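Local coordinates for Glyoxalase/bleomycin resistance protein/dioxygenase (Vibrio splendidus, PDB 2RK9) that belongs to the glyoxalase/bleomycin resistance protein/dioxygenase superfamily and may act as a metal-dependent enzyme or a small-molecule-binding protein, at the interface of chains A and B. Numbering follows the deposited sequence. Chains: chain A/B, Glyoxalase/bleomycin resistance protein/dioxygenase.

The interface of chains A and B. Residues chain A 87, 90-91, 94, 122, 132; chain B 22, 26-28.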
loop_
_atom_site.group_PDB
_atom_site.type_symbol
_atom_site.label_atom_id
_atom_site.label_comp_id
_atom_site.label_asym_id
_atom_site.label_seq_id
_atom_site.Cartn_x
_atom_site.Cartn_y
_atom_site.Cartn_z
ATOM N N LEU A 87 13.500 6.884 14.682
ATOM C CA LEU A 87 12.057 6.828 14.474
ATOM C C LEU A 87 11.398 6.037 15.601
ATOM O O LEU A 87 10.362 6.434 16.128
ATOM C CB LEU A 87 11.726 6.176 13.131
ATOM C CG LEU A 87 10.238 5.961 12.851
ATOM C CD1 LEU A 87 9.504 7.297 12.807
ATOM C CD2 LEU A 87 10.093 5.218 11.533
ATOM N N ARG A 90 11.237 8.187 18.537
ATOM C CA ARG A 90 10.277 9.269 18.371
ATOM C C ARG A 90 8.869 8.753 18.680
ATOM O O ARG A 90 8.076 9.433 19.327
ATOM C CB ARG A 90 10.329 9.807 16.939
ATOM C CG ARG A 90 9.320 10.916 16.659
ATOM C CD ARG A 90 9.269 11.225 15.169
ATOM N NE ARG A 90 8.345 12.317 14.870
ATOM C CZ ARG A 90 8.713 13.551 14.544
ATOM N NH1 ARG A 90 9.999 13.875 14.469
ATOM N NH2 ARG A 90 7.786 14.468 14.290
ATOM N N VAL A 91 8.565 7.548 18.213
ATOM C CA VAL A 91 7.250 6.964 18.451
ATOM C C VAL A 91 7.078 6.587 19.923
ATOM O O VAL A 91 5.997 6.765 20.486
ATOM C CB VAL A 91 7.017 5.720 17.572
ATOM C CG1 VAL A 91 5.666 5.103 17.889
ATOM C CG2 VAL A 91 7.100 6.106 16.099
ATOM N N SER A 94 6.307 9.808 21.828
ATOM C CA SER A 94 5.032 10.486 21.569
ATOM C C SER A 94 3.762 9.628 21.671
ATOM O O SER A 94 2.693 10.134 22.016
ATOM C CB SER A 94 5.091 11.136 20.186
ATOM O OG SER A 94 5.421 10.168 19.206
ATOM N N VAL A 122 3.694 -0.323 13.868
ATOM C CA VAL A 122 2.856 0.693 14.487
ATOM C C VAL A 122 1.437 0.581 13.942
ATOM O O VAL A 122 1.233 0.249 12.775
ATOM C CB VAL A 122 3.383 2.112 14.164
ATOM C CG1 VAL A 122 2.355 3.154 14.547
ATOM C CG2 VAL A 122 4.689 2.366 14.897
ATOM N N PHE A 132 7.812 -0.625 9.759
ATOM C CA PHE A 132 8.957 0.178 9.355
ATOM C C PHE A 132 10.196 -0.707 9.360
ATOM O O PHE A 132 10.490 -1.378 10.351
ATOM C CB PHE A 132 9.099 1.384 10.294
ATOM C CG PHE A 132 7.959 2.363 10.174
ATOM C CD1 PHE A 132 7.761 3.078 8.991
ATOM C CD2 PHE A 132 7.034 2.507 11.205
ATOM C CE1 PHE A 132 6.651 3.918 8.834
ATOM C CE2 PHE A 132 5.925 3.341 11.057
ATOM C CZ PHE A 132 5.732 4.046 9.872
ATOM N N PHE B 22 -1.131 12.439 13.521
ATOM C CA PHE B 22 -0.428 11.223 13.901
ATOM C C PHE B 22 0.775 11.017 12.993
ATOM O O PHE B 22 1.886 10.787 13.456
ATOM C CB PHE B 22 -1.340 10.006 13.782
ATOM C CG PHE B 22 -0.696 8.741 14.249
ATOM C CD1 PHE B 22 -0.635 8.446 15.608
ATOM C CD2 PHE B 22 -0.131 7.854 13.339
ATOM C CE1 PHE B 22 -0.018 7.284 16.052
ATOM C CE2 PHE B 22 0.488 6.693 13.778
ATOM C CZ PHE B 22 0.544 6.406 15.134
ATOM N N VAL B 26 3.711 12.077 15.351
ATOM C CA VAL B 26 4.255 10.810 15.823
ATOM C C VAL B 26 5.264 10.151 14.882
ATOM O O VAL B 26 6.312 9.677 15.327
ATOM C CB VAL B 26 3.121 9.790 16.102
ATOM C CG1 VAL B 26 3.710 8.476 16.599
ATOM C CG2 VAL B 26 2.143 10.360 17.138
ATOM N N LEU B 27 4.958 10.122 13.588
ATOM C CA LEU B 27 5.842 9.466 12.627
ATOM C C LEU B 27 6.834 10.366 11.896
ATOM O O LEU B 27 7.769 9.881 11.261
ATOM C CB LEU B 27 5.001 8.683 11.613
ATOM C CG LEU B 27 4.076 7.612 12.207
ATOM C CD1 LEU B 27 3.345 6.882 11.090
ATOM C CD2 LEU B 27 4.895 6.624 13.030
ATOM N N GLY B 28 6.629 11.674 11.974
ATOM C CA GLY B 28 7.548 12.594 11.327
ATOM C C GLY B 28 7.362 12.797 9.837
ATOM O O GLY B 28 8.288 13.235 9.158
#
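A:Arg90 reaches from helix 84-95 over the C-terminal end of B helix 16-26 and the turn that follows it. From CB the chain goes on to CG anti to the backbone N (chi1 178°) and runs extended from there, skimming the backbone of B:Val26 and B:Gly28. CG passes the carbonyl O of B:Val26, and A:Arg90 CD comes nearer to that B:Val26 O, at 3.3 Å. A:Arg90 NE gives B:Val26 O a weak, bent hydrogen bond of 3.4 Å and lies as near the backbone N of B:Gly28. Past NE the guanidinium turns, one face over B:Gly28 CA, which sits above the plane toward the rim of the guanidinium. A:Arg90 NH2 lies 3.5 Å from B:Gly28 CA, with CZ hardly farther and NH1 more distant. B:Gly28, with no side chain, offers a bare CA to the flat group.

One turn along the helix, A:Ser94 OG gives a 2.8 Å hydrogen bond back to A:Arg90 O, which fixes the hydroxyl while its oxygen rests against CG1 of B:Val26. Next to A:Arg90, A:Val91 crosses B:Val26 roughly at a right angle and sets CG2 against CD2 of B:Leu27. The fork of B:Leu27 enters the apolar part of the patch: CD1 touches CZ of A:Phe132 at 3.9 Å, while CD2 lies near CE2. The patch recurs with the two-fold-related chains exchanged; this dimer may be the biological one. Beside the leucine, the CG1 methyl of A:Val122 lies at the edge of the B:Phe22 ring, in its plane, 3.8 Å from CZ.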